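Local coordinates for protein putative hydrolase (Campylobacter jejuni, PDB 3D6L) that folds as a hexameric hot dog thioesterase and probably hydrolyses long-chain fatty acyl-CoA thioesters, at residues 11-16 and 61-66; 68-73 and 88-93; 47-52 and 110-115. One frame throughout, in Å; residues are numbered along the deposited sequence.

In the fold
All three contacts reach one antiparallel hot dog sheet, and they differ by where they lie on it. Interaction 2 is the buried one, two inner strands (68-78 and 82-94) zipped by six backbone hydrogen bonds. Interaction 1 touches it, its centre about 11 Å away, and sits at the sheet's margin, where strand 9-12, outermost within the chain, runs out into loop; a single backbone bond and a few side-chain contacts join two largely irregular segments, partly buried beside a second subunit. Interaction 3, centred about 22 Å from interaction 2 on the opposite side of the chain's centre, pairs the other outermost strand, 48-58, with strand 100-115, adding valine and tyrosine packing to four backbone bonds.

Interaction 1 of 3, residues 11-16 and 61-66; sequences IVAMPS and EPVFIG
Ala-13 and Gly-66 meet where strand 9-12, outermost in the chain's hot dog sheet, gives way to loop and the connection between strands 48-58 and 68-78 passes by. Gly-66 N donates to Ala-13 O at 2.9 Å, with an N-H...O angle of 168°, and this is the one hydrogen bond between the two segments. Their end-to-end directions differ by 93°, so they meet across one another and do not pair as a ladder. Gly-66 has a positive phi of 98°, a conformation most readily taken by glycine.

Two methyl groups approach carbonyl oxygens of 61-66. That of Ala-13 points toward this segment and rests on Phe-64 O (CB to O 3.6 Å), while CG1 of Val-12 comes only to 4.0 Å from Gly-66 O. Farther along there is an apolar contact, in which the side chains of Pro-15 and Ile-65 cross at about a right angle.

Second-shell bonds engage both backbones. Asp-17 OD2 accepts from Met-14 N and Asp-67 OD1 from Phe-64 N, while Trp-28 of helix 26-42 packs against Ala-13. Asn-19 and Pro-20 of a second subunit pack on Pro-15 and Ile-65 respectively, which places the contact at a subunit interface of the hexamer. In the proline-isoleucine crossing, CG2 of Ile-65, anti to its backbone N, approaches Pro-15 CG at 3.8 Å, and its CD1 stands 3.9 Å from Pro-15 CA.

Interaction 2 of 3, residues 68-73 and 88-93; sequences IISCYS and EVTAQR
Ile-68 and Gln-92 open a ladder of six backbone hydrogen bonds: each residue's N-H is taken by the other's carbonyl, and the same reciprocal exchange recurs at Ser-70 with Thr-90 and at Tyr-72 with Glu-88. The bond from Tyr-72 N to Glu-88 O measures 2.8 Å and is nearly straight (172°).

One of these carbonyls, Ile-68 O, takes a second donor. Besides accepting from Gln-92 N, it receives a hydrogen bond from a water at 2.7 Å. That water is also hydrogen-bonded to Ser-70 OG at 2.8 Å and to Thr-90 OG1 at 3.2 Å, so it joins hydroxyls from both strands. The OG1 of Thr-90 lies between its backbone N and carbonyl carbon (chi1 71°), which turns it toward Ser-70 and the water.

The strands 68-78 and 82-94 form a beta hairpin in the middle of the hot dog sheet, antiparallel at 157° with axes 4.7 Å apart. Ile-69, Cys-71, Val-89 and Ala-91 occupy the face on which the central helix 26-42 lies, where Ile-33 packs on Val-89 and Ala-36 on Cys-71; Val-89 CG2 lies 4.2 Å from Cys-71 SG.

On the other face the Tyr-72 side chain crosses that of Thr-90 at about a right angle, presenting its edge so that CE1 is 3.6 Å from Thr-90 OG1. The carboxylate of Glu-88 leads away from strand 68-78, and its OE2 is hydrogen-bonded to Ser-107 OG on strand 100-115.

Interaction 3 of 3, residues 47-52 and 110-115; sequences ERVVTI and VTYVSV
Thr-51 and Tyr-112 face each other in a non-hydrogen-bonded antiparallel pair, their CA atoms 4.4 Å apart and their side chains leaving the sheet alongside each other in a common direction. Thr-51 OG1 lies 3.3 Å from Tyr-112 CE2, oblique to the ring. With chi1 near -40° it is anti to its carbonyl carbon, while CG2 turns to Val-110, whose CG1 is 3.5 Å away. Both hydroxyls find partners on the same residue of helix 26-42: Tyr-112 OH bonds Asp-34 O, and Thr-51 OG1 bonds the carboxylate OD1 of Asp-34. Val-49 lies on the same face, its side chain crossing Tyr-112 obliquely with CG2 3.9 Å from CD2.

On the other face, Val-50 and Val-113 form a hydrogen-bonded pair whose side chains again lie alongside each other, Val-50 CG2 and Val-113 CG1 being 3.5 Å apart. Val-50 reaches Val-115 in a different manner: the two side chains meet at about a right angle, CG1 against CG2. Arg-48 sets CB, CG and CD of its extended chain against that same CG2, with CD 3.8 Å away.

Ile-52 crosses Val-113 at about a right angle, while its CD1 meets Thr-111 CG2.

The backbone bonds set the register of these pairs. Val-50 and Val-113 exchange both N-H...O bonds, and Ile-52 N gives a 2.8 Å bond to Thr-111 O. At the other end the link from Val-115 N to Arg-48 O is long.

Backbone hydrogen bonds from Ile-52 reach a fifth subunit, whose Phe-59 packs on Thr-51. Inside the chain, an outermost strand joined antiparallel to strand 100-115, with one face turned to helix 26-42, is the strand-and-central-helix packing of the hot dog fold.

Interaction 1 of 3, residues 11-16 and 61-66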
ATOM      1  N   ILE A  11      13.792   8.171   5.237  1.00 18.62           N
ATOM      2  CA  ILE A  11      13.099   7.013   4.683  1.00 18.34           C
ATOM      3  C   ILE A  11      13.902   6.510   3.521  1.00 17.83           C
ATOM      4  O   ILE A  11      14.628   7.278   2.896  1.00 17.99           O
ATOM      5  CB  ILE A  11      11.716   7.374   4.061  1.00 18.48           C
ATOM      6  CG1 ILE A  11      11.310   8.815   4.343  1.00 19.32           C
ATOM      7  CG2 ILE A  11      10.641   6.404   4.483  1.00 18.87           C
ATOM      8  CD1 ILE A  11      11.749   9.762   3.271  1.00 19.47           C
ATOM      9  N   VAL A  12      13.755   5.227   3.207  1.00 17.35           N
ATOM     10  CA  VAL A  12      14.271   4.680   1.948  1.00 16.71           C
ATOM     11  C   VAL A  12      13.177   4.778   0.877  1.00 16.32           C
ATOM     12  O   VAL A  12      12.012   4.490   1.147  1.00 16.16           O
ATOM     13  CB  VAL A  12      14.699   3.213   2.105  1.00 16.53           C
ATOM     14  CG1 VAL A  12      15.420   2.742   0.858  1.00 16.41           C
ATOM     15  CG2 VAL A  12      15.589   3.036   3.336  1.00 16.59           C
ATOM     16  N   ALA A  13      13.545   5.196  -0.329  1.00 16.07           N
ATOM     17  CA  ALA A  13      12.602   5.186  -1.450  1.00 15.81           C
ATOM     18  C   ALA A  13      12.503   3.769  -2.017  1.00 15.75           C
ATOM     19  O   ALA A  13      13.484   3.224  -2.518  1.00 15.90           O
ATOM     20  CB  ALA A  13      13.019   6.176  -2.519  1.00 15.15           C
ATOM     21  N   MET A  14      11.318   3.176  -1.924  1.00 15.92           N
ATOM     22  CA  MET A  14      11.111   1.788  -2.331  1.00 15.94           C
ATOM     23  C   MET A  14      10.549   1.664  -3.754  1.00 16.02           C
ATOM     24  O   MET A  14       9.934   2.605  -4.263  1.00 16.44           O
ATOM     25  CB  MET A  14      10.219   1.079  -1.312  1.00 16.01           C
ATOM     26  CG  MET A  14      10.836   0.998   0.091  1.00 16.45           C
ATOM     27  SD  MET A  14      12.316  -0.050   0.211  1.00 17.53           S
ATOM     28  CE  MET A  14      11.590  -1.696   0.186  1.00 16.74           C
ATOM     29  N   PRO A  15      10.789   0.516  -4.421  1.00 15.96           N
ATOM     30  CA  PRO A  15      10.284   0.313  -5.787  1.00 15.90           C
ATOM     31  C   PRO A  15       8.771   0.524  -5.970  1.00 15.69           C
ATOM     32  O   PRO A  15       8.332   0.815  -7.092  1.00 16.09           O
ATOM     33  CB  PRO A  15      10.666  -1.146  -6.083  1.00 16.06           C
ATOM     34  CG  PRO A  15      11.889  -1.377  -5.248  1.00 15.61           C
ATOM     35  CD  PRO A  15      11.596  -0.637  -3.966  1.00 16.07           C
ATOM     36  N   SER A  16       7.998   0.396  -4.890  1.00 14.95           N
ATOM     37  CA  SER A  16       6.549   0.587  -4.939  1.00 14.39           C
ATOM     38  C   SER A  16       6.157   2.068  -4.972  1.00 14.44           C
ATOM     39  O   SER A  16       4.993   2.393  -5.227  1.00 14.03           O
ATOM     40  CB  SER A  16       5.861  -0.123  -3.768  0.50 14.12           C
ATOM     41  OG  SER A  16       6.057   0.573  -2.554  0.50 13.37           O
ATOM     42  N   GLU A  61      15.467  17.903  -8.605  1.00 17.64           N
ATOM     43  CA  GLU A  61      16.188  16.763  -9.134  1.00 17.93           C
ATOM     44  C   GLU A  61      15.331  15.507  -8.981  1.00 17.14           C
ATOM     45  O   GLU A  61      14.572  15.413  -8.023  1.00 16.87           O
ATOM     46  CB  GLU A  61      17.503  16.628  -8.361  1.00 18.41           C
ATOM     47  CG  GLU A  61      18.716  16.204  -9.180  1.00 21.26           C
ATOM     48  CD  GLU A  61      19.081  17.190 -10.270  1.00 25.10           C
ATOM     49  OE1 GLU A  61      19.112  18.418  -9.997  1.00 25.01           O
ATOM     50  OE2 GLU A  61      19.350  16.719 -11.404  1.00 27.23           O
ATOM     51  N   PRO A  62      15.445  14.544  -9.925  1.00 16.94           N
ATOM     52  CA  PRO A  62      14.743  13.253  -9.806  1.00 16.57           C
ATOM     53  C   PRO A  62      15.184  12.462  -8.575  1.00 16.57           C
ATOM     54  O   PRO A  62      16.343  12.558  -8.135  1.00 16.60           O
ATOM     55  CB  PRO A  62      15.176  12.487 -11.056  1.00 16.68           C
ATOM     56  CG  PRO A  62      15.746  13.502 -11.987  1.00 16.54           C
ATOM     57  CD  PRO A  62      16.266  14.616 -11.151  1.00 16.74           C
ATOM     58  N   VAL A  63      14.255  11.690  -8.025  1.00 16.41           N
ATOM     59  CA  VAL A  63      14.557  10.760  -6.938  1.00 16.08           C
ATOM     60  C   VAL A  63      14.466   9.339  -7.512  1.00 15.90           C
ATOM     61  O   VAL A  63      13.559   9.046  -8.305  1.00 15.68           O
ATOM     62  CB  VAL A  63      13.591  10.960  -5.739  1.00 16.20           C
ATOM     63  CG1 VAL A  63      13.913  10.015  -4.598  1.00 15.19           C
ATOM     64  CG2 VAL A  63      13.652  12.394  -5.250  1.00 16.18           C
ATOM     65  N   PHE A  64      15.417   8.481  -7.138  1.00 15.51           N
ATOM     66  CA  PHE A  64      15.460   7.101  -7.635  1.00 15.49           C
ATOM     67  C   PHE A  64      15.168   6.067  -6.558  1.00 15.57           C
ATOM     68  O   PHE A  64      15.310   6.339  -5.353  1.00 15.51           O
ATOM     69  CB  PHE A  64      16.821   6.779  -8.272  1.00 15.36           C
ATOM     70  CG  PHE A  64      17.225   7.727  -9.370  1.00 15.75           C
ATOM     71  CD1 PHE A  64      18.545   8.145  -9.482  1.00 16.00           C
ATOM     72  CD2 PHE A  64      16.285   8.202 -10.292  1.00 16.19           C
ATOM     73  CE1 PHE A  64      18.931   9.030 -10.487  1.00 17.07           C
ATOM     74  CE2 PHE A  64      16.655   9.082 -11.304  1.00 16.67           C
ATOM     75  CZ  PHE A  64      17.979   9.501 -11.403  1.00 16.83           C
ATOM     76  N   ILE A  65      14.765   4.877  -7.008  1.00 15.44           N
ATOM     77  CA  ILE A  65      14.670   3.701  -6.149  1.00 15.05           C
ATOM     78  C   ILE A  65      15.986   3.519  -5.401  1.00 15.13           C
ATOM     79  O   ILE A  65      17.074   3.603  -5.990  1.00 14.77           O
ATOM     80  CB  ILE A  65      14.352   2.427  -6.978  1.00 15.05           C
ATOM     81  CG1 ILE A  65      12.935   2.513  -7.572  1.00 15.33           C
ATOM     82  CG2 ILE A  65      14.521   1.165  -6.137  1.00 14.22           C
ATOM     83  CD1 ILE A  65      12.630   1.504  -8.673  1.00 14.92           C
ATOM     84  N   GLY A  66      15.887   3.291  -4.097  1.00 15.30           N
ATOM     85  CA  GLY A  66      17.074   3.018  -3.293  1.00 15.53           C
ATOM     86  C   GLY A  66      17.625   4.207  -2.537  1.00 15.76           C
ATOM     87  O   GLY A  66      18.314   4.018  -1.532  1.00 15.69           O
TER

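Interaction 2 of 3, residues 68-73 and 88-93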
ATOM      1  N   ILE A  68      18.152   7.121   0.002  1.00 17.09           N
ATOM      2  CA  ILE A  68      17.791   7.415   1.378  1.00 17.19           C
ATOM      3  C   ILE A  68      17.389   8.881   1.366  1.00 17.54           C
ATOM      4  O   ILE A  68      18.219   9.754   1.088  1.00 17.96           O
ATOM      5  CB  ILE A  68      18.977   7.181   2.361  1.00 17.26           C
ATOM      6  CG1 ILE A  68      19.772   5.905   2.007  1.00 16.68           C
ATOM      7  CG2 ILE A  68      18.493   7.177   3.821  1.00 16.75           C
ATOM      8  CD1 ILE A  68      18.975   4.599   2.013  1.00 15.39           C
ATOM      9  N   ILE A  69      16.110   9.151   1.609  1.00 17.69           N
ATOM     10  CA  ILE A  69      15.605  10.517   1.594  1.00 17.62           C
ATOM     11  C   ILE A  69      15.570  11.086   3.001  1.00 17.76           C
ATOM     12  O   ILE A  69      14.997  10.492   3.910  1.00 17.42           O
ATOM     13  CB  ILE A  69      14.221  10.632   0.890  1.00 17.71           C
ATOM     14  CG1 ILE A  69      14.400  10.674  -0.628  1.00 18.17           C
ATOM     15  CG2 ILE A  69      13.489  11.900   1.291  1.00 17.28           C
ATOM     16  CD1 ILE A  69      14.581   9.316  -1.228  1.00 20.01           C
ATOM     17  N   SER A  70      16.219  12.233   3.163  1.00 18.27           N
ATOM     18  CA  SER A  70      16.240  12.949   4.424  1.00 18.71           C
ATOM     19  C   SER A  70      15.493  14.256   4.236  1.00 18.92           C
ATOM     20  O   SER A  70      15.725  14.977   3.267  1.00 18.84           O
ATOM     21  CB  SER A  70      17.677  13.206   4.870  1.00 18.81           C
ATOM     22  OG  SER A  70      18.317  11.986   5.220  1.00 20.07           O
ATOM     23  N   CYS A  71      14.579  14.537   5.159  1.00 19.23           N
ATOM     24  CA  CYS A  71      13.796  15.758   5.137  1.00 19.43           C
ATOM     25  C   CYS A  71      14.188  16.622   6.310  1.00 19.86           C
ATOM     26  O   CYS A  71      13.972  16.254   7.472  1.00 19.64           O
ATOM     27  CB  CYS A  71      12.300  15.456   5.219  1.00 19.68           C
ATOM     28  SG  CYS A  71      11.669  14.386   3.930  1.00 17.66           S
ATOM     29  N   TYR A  72      14.753  17.777   5.982  1.00 20.51           N
ATOM     30  CA  TYR A  72      15.161  18.768   6.953  1.00 21.50           C
ATOM     31  C   TYR A  72      14.130  19.877   7.006  1.00 22.34           C
ATOM     32  O   TYR A  72      13.481  20.181   6.006  1.00 22.63           O
ATOM     33  CB  TYR A  72      16.510  19.350   6.557  1.00 21.33           C
ATOM     34  CG  TYR A  72      17.617  18.330   6.497  1.00 21.67           C
ATOM     35  CD1 TYR A  72      17.848  17.586   5.335  1.00 20.46           C
ATOM     36  CD2 TYR A  72      18.445  18.107   7.609  1.00 21.79           C
ATOM     37  CE1 TYR A  72      18.877  16.645   5.279  1.00 21.35           C
ATOM     38  CE2 TYR A  72      19.483  17.170   7.561  1.00 21.38           C
ATOM     39  CZ  TYR A  72      19.687  16.444   6.395  1.00 21.53           C
ATOM     40  OH  TYR A  72      20.706  15.522   6.342  1.00 22.03           O
ATOM     41  N   SER A  73      14.004  20.494   8.173  1.00 23.39           N
ATOM     42  CA  SER A  73      13.007  21.527   8.390  1.00 24.47           C
ATOM     43  C   SER A  73      13.560  22.725   9.131  1.00 25.16           C
ATOM     44  O   SER A  73      14.377  22.584  10.046  1.00 25.84           O
ATOM     45  CB  SER A  73      11.841  20.956   9.171  1.00 24.51           C
ATOM     46  OG  SER A  73      11.295  19.858   8.466  1.00 25.49           O
ATOM     47  N   GLU A  88      13.571  20.918   3.233  1.00 16.69           N
ATOM     48  CA  GLU A  88      14.557  20.591   2.224  1.00 16.77           C
ATOM     49  C   GLU A  88      14.755  19.096   2.217  1.00 16.61           C
ATOM     50  O   GLU A  88      14.967  18.483   3.264  1.00 16.53           O
ATOM     51  CB  GLU A  88      15.888  21.283   2.519  1.00 16.97           C
ATOM     52  CG  GLU A  88      15.838  22.797   2.423  1.00 18.80           C
ATOM     53  CD  GLU A  88      15.743  23.302   0.991  1.00 21.43           C
ATOM     54  OE1 GLU A  88      16.094  22.546   0.058  1.00 21.94           O
ATOM     55  OE2 GLU A  88      15.313  24.465   0.804  1.00 23.60           O
ATOM     56  N   VAL A  89      14.689  18.509   1.030  1.00 16.45           N
ATOM     57  CA  VAL A  89      14.855  17.076   0.894  1.00 16.26           C
ATOM     58  C   VAL A  89      16.182  16.775   0.198  1.00 16.87           C
ATOM     59  O   VAL A  89      16.498  17.377  -0.834  1.00 16.72           O
ATOM     60  CB  VAL A  89      13.663  16.445   0.129  1.00 16.13           C
ATOM     61  CG1 VAL A  89      13.717  14.938   0.200  1.00 15.66           C
ATOM     62  CG2 VAL A  89      12.340  16.947   0.692  1.00 15.15           C
ATOM     63  N   THR A  90      16.959  15.856   0.778  1.00 17.40           N
ATOM     64  CA  THR A  90      18.207  15.379   0.183  1.00 18.17           C
ATOM     65  C   THR A  90      18.121  13.874  -0.111  1.00 18.58           C
ATOM     66  O   THR A  90      17.563  13.116   0.681  1.00 18.49           O
ATOM     67  CB  THR A  90      19.423  15.636   1.108  1.00 18.21           C
ATOM     68  OG1 THR A  90      19.359  14.766   2.245  1.00 19.07           O
ATOM     69  CG2 THR A  90      19.459  17.086   1.596  1.00 18.43           C
ATOM     70  N   ALA A  91      18.664  13.448  -1.249  1.00 19.31           N
ATOM     71  CA  ALA A  91      18.764  12.025  -1.562  1.00 20.37           C
ATOM     72  C   ALA A  91      20.206  11.549  -1.429  1.00 21.55           C
ATOM     73  O   ALA A  91      21.127  12.152  -1.984  1.00 21.59           O
ATOM     74  CB  ALA A  91      18.227  11.728  -2.945  1.00 19.81           C
ATOM     75  N   GLN A  92      20.397  10.480  -0.665  1.00 22.93           N
ATOM     76  CA  GLN A  92      21.702   9.850  -0.527  1.00 24.64           C
ATOM     77  C   GLN A  92      21.743   8.614  -1.420  1.00 25.26           C
ATOM     78  O   GLN A  92      20.876   7.746  -1.341  1.00 25.46           O
ATOM     79  CB  GLN A  92      21.954   9.487   0.929  1.00 24.86           C
ATOM     80  CG  GLN A  92      23.399   9.275   1.277  1.00 27.04           C
ATOM     81  CD  GLN A  92      23.570   8.842   2.721  1.00 30.90           C
ATOM     82  OE1 GLN A  92      23.096   9.519   3.652  1.00 33.45           O
ATOM     83  NE2 GLN A  92      24.240   7.707   2.922  1.00 30.20           N
ATOM     84  N   ARG A  93      22.762   8.550  -2.261  1.00 26.52           N
ATOM     85  CA  ARG A  93      22.757   7.721  -3.452  1.00 28.03           C
ATOM     86  C   ARG A  93      24.148   7.143  -3.670  1.00 29.46           C
ATOM     87  O   ARG A  93      25.140   7.819  -3.411  1.00 29.54           O
ATOM     88  CB  ARG A  93      22.360   8.610  -4.638  1.00 27.87           C
ATOM     89  CG  ARG A  93      22.119   7.916  -5.957  1.00 27.33           C
ATOM     90  CD  ARG A  93      20.804   8.386  -6.550  1.00 26.86           C
ATOM     91  NE  ARG A  93      20.893   9.662  -7.248  1.00 26.79           N
ATOM     92  CZ  ARG A  93      19.886  10.524  -7.398  1.00 26.48           C
ATOM     93  NH1 ARG A  93      18.688  10.287  -6.870  1.00 24.82           N
ATOM     94  NH2 ARG A  93      20.080  11.645  -8.077  1.00 26.87           N
TER
HETATM   95  O   HOH W   1      19.462  11.579   2.656  1.00 17.89           O

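Interaction 3 of 3, residues 47-52 and 110-115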
ATOM      1  N   GLU A  47       0.420  18.953  20.513  1.00 24.53           N
ATOM      2  CA  GLU A  47      -0.727  18.048  20.314  1.00 24.83           C
ATOM      3  C   GLU A  47      -1.056  17.732  18.858  1.00 23.75           C
ATOM      4  O   GLU A  47      -1.145  16.563  18.489  1.00 23.61           O
ATOM      5  CB  GLU A  47      -1.995  18.572  21.005  1.00 25.51           C
ATOM      6  CG  GLU A  47      -2.090  18.228  22.486  1.00 28.97           C
ATOM      7  CD  GLU A  47      -1.618  19.370  23.379  1.00 34.02           C
ATOM      8  OE1 GLU A  47      -0.770  20.189  22.930  1.00 35.60           O
ATOM      9  OE2 GLU A  47      -2.110  19.451  24.534  1.00 36.06           O
ATOM     10  N   ARG A  48      -1.251  18.770  18.047  1.00 22.61           N
ATOM     11  CA  ARG A  48      -1.723  18.598  16.677  1.00 21.69           C
ATOM     12  C   ARG A  48      -1.497  19.851  15.829  1.00 21.24           C
ATOM     13  O   ARG A  48      -1.604  20.976  16.313  1.00 21.41           O
ATOM     14  CB  ARG A  48      -3.217  18.233  16.676  1.00 21.71           C
ATOM     15  CG  ARG A  48      -3.752  17.688  15.358  1.00 21.84           C
ATOM     16  CD  ARG A  48      -5.267  17.627  15.349  1.00 21.46           C
ATOM     17  NE  ARG A  48      -5.767  17.519  13.983  1.00 22.07           N
ATOM     18  CZ  ARG A  48      -7.040  17.319  13.646  1.00 22.46           C
ATOM     19  NH1 ARG A  48      -7.981  17.198  14.570  1.00 22.49           N
ATOM     20  NH2 ARG A  48      -7.374  17.229  12.369  1.00 22.64           N
ATOM     21  N   VAL A  49      -1.166  19.651  14.563  1.00 20.55           N
ATOM     22  CA  VAL A  49      -1.223  20.732  13.585  1.00 19.83           C
ATOM     23  C   VAL A  49      -2.019  20.246  12.374  1.00 19.60           C
ATOM     24  O   VAL A  49      -2.048  19.038  12.086  1.00 19.37           O
ATOM     25  CB  VAL A  49       0.184  21.255  13.174  1.00 19.85           C
ATOM     26  CG1 VAL A  49       0.883  21.953  14.359  1.00 19.32           C
ATOM     27  CG2 VAL A  49       1.060  20.138  12.590  1.00 19.67           C
ATOM     28  N   VAL A  50      -2.707  21.159  11.692  1.00 18.94           N
ATOM     29  CA  VAL A  50      -3.282  20.789  10.407  1.00 18.75           C
ATOM     30  C   VAL A  50      -2.612  21.610   9.313  1.00 18.73           C
ATOM     31  O   VAL A  50      -2.328  22.791   9.509  1.00 18.86           O
ATOM     32  CB  VAL A  50      -4.863  20.799  10.354  1.00 18.80           C
ATOM     33  CG1 VAL A  50      -5.474  20.536  11.725  1.00 17.94           C
ATOM     34  CG2 VAL A  50      -5.427  22.071   9.741  1.00 19.25           C
ATOM     35  N   THR A  51      -2.333  20.965   8.184  1.00 18.45           N
ATOM     36  CA  THR A  51      -1.664  21.618   7.069  1.00 18.51           C
ATOM     37  C   THR A  51      -2.651  22.521   6.328  1.00 18.83           C
ATOM     38  O   THR A  51      -3.687  22.055   5.865  1.00 18.82           O
ATOM     39  CB  THR A  51      -1.070  20.581   6.089  1.00 18.35           C
ATOM     40  OG1 THR A  51      -0.499  19.491   6.823  1.00 18.22           O
ATOM     41  CG2 THR A  51      -0.003  21.214   5.219  1.00 17.90           C
ATOM     42  N   ILE A  52      -2.336  23.811   6.223  1.00 19.29           N
ATOM     43  CA  ILE A  52      -3.233  24.750   5.542  1.00 19.68           C
ATOM     44  C   ILE A  52      -2.764  25.182   4.151  1.00 19.93           C
ATOM     45  O   ILE A  52      -3.590  25.490   3.297  1.00 20.08           O
ATOM     46  CB  ILE A  52      -3.587  25.995   6.403  1.00 19.52           C
ATOM     47  CG1 ILE A  52      -2.324  26.708   6.901  1.00 20.19           C
ATOM     48  CG2 ILE A  52      -4.501  25.608   7.561  1.00 19.58           C
ATOM     49  CD1 ILE A  52      -2.508  28.222   7.061  1.00 21.18           C
ATOM     50  N   VAL A 110       5.854  25.051   3.719  1.00 16.46           N
ATOM     51  CA  VAL A 110       4.556  24.529   4.157  1.00 16.54           C
ATOM     52  C   VAL A 110       4.048  25.339   5.343  1.00 16.67           C
ATOM     53  O   VAL A 110       4.836  25.729   6.208  1.00 16.84           O
ATOM     54  CB  VAL A 110       4.647  23.015   4.573  1.00 16.60           C
ATOM     55  CG1 VAL A 110       3.275  22.371   4.548  1.00 15.72           C
ATOM     56  CG2 VAL A 110       5.605  22.234   3.665  1.00 16.04           C
ATOM     57  N   THR A 111       2.739  25.576   5.398  1.00 16.69           N
ATOM     58  CA  THR A 111       2.148  26.284   6.533  1.00 16.85           C
ATOM     59  C   THR A 111       1.120  25.423   7.269  1.00 16.70           C
ATOM     60  O   THR A 111       0.291  24.746   6.653  1.00 16.83           O
ATOM     61  CB  THR A 111       1.544  27.660   6.124  1.00 17.10           C
ATOM     62  OG1 THR A 111       2.492  28.383   5.324  1.00 18.00           O
ATOM     63  CG2 THR A 111       1.205  28.505   7.356  1.00 17.05           C
ATOM     64  N   TYR A 112       1.200  25.462   8.593  1.00 16.35           N
ATOM     65  CA  TYR A 112       0.354  24.674   9.473  1.00 16.42           C
ATOM     66  C   TYR A 112      -0.383  25.607  10.418  1.00 16.72           C
ATOM     67  O   TYR A 112       0.076  26.721  10.678  1.00 16.66           O
ATOM     68  CB  TYR A 112       1.210  23.676  10.279  1.00 16.10           C
ATOM     69  CG  TYR A 112       2.036  22.761   9.404  1.00 15.58           C
ATOM     70  CD1 TYR A 112       3.317  23.125   8.987  1.00 15.49           C
ATOM     71  CD2 TYR A 112       1.523  21.538   8.971  1.00 15.50           C
ATOM     72  CE1 TYR A 112       4.075  22.285   8.162  1.00 16.42           C
ATOM     73  CE2 TYR A 112       2.263  20.693   8.150  1.00 15.75           C
ATOM     74  CZ  TYR A 112       3.536  21.066   7.746  1.00 16.00           C
ATOM     75  OH  TYR A 112       4.255  20.225   6.923  1.00 15.18           O
ATOM     76  N   VAL A 113      -1.530  25.163  10.916  1.00 17.03           N
ATOM     77  CA  VAL A 113      -2.214  25.879  11.976  1.00 17.91           C
ATOM     78  C   VAL A 113      -2.116  25.034  13.245  1.00 18.51           C
ATOM     79  O   VAL A 113      -2.251  23.813  13.197  1.00 18.48           O
ATOM     80  CB  VAL A 113      -3.685  26.224  11.606  1.00 17.81           C
ATOM     81  CG1 VAL A 113      -4.524  24.961  11.422  1.00 18.23           C
ATOM     82  CG2 VAL A 113      -4.316  27.122  12.658  1.00 17.83           C
ATOM     83  N   SER A 114      -1.848  25.684  14.371  1.00 19.57           N
ATOM     84  CA  SER A 114      -1.776  24.980  15.642  1.00 20.81           C
ATOM     85  C   SER A 114      -3.197  24.799  16.182  1.00 21.57           C
ATOM     86  O   SER A 114      -3.939  25.768  16.328  1.00 21.71           O
ATOM     87  CB  SER A 114      -0.896  25.752  16.618  1.00 20.81           C
ATOM     88  OG  SER A 114      -1.619  26.187  17.746  1.00 21.79           O
ATOM     89  N   VAL A 115      -3.582  23.553  16.434  1.00 22.48           N
ATOM     90  CA  VAL A 115      -4.951  23.247  16.841  1.00 23.58           C
ATOM     91  C   VAL A 115      -4.998  22.313  18.037  1.00 24.78           C
ATOM     92  O   VAL A 115      -4.022  21.616  18.340  1.00 24.94           O
ATOM     93  CB  VAL A 115      -5.794  22.610  15.691  1.00 23.33           C
ATOM     94  CG1 VAL A 115      -6.088  23.625  14.605  1.00 23.18           C
ATOM     95  CG2 VAL A 115      -5.112  21.379  15.119  1.00 22.75           C
TER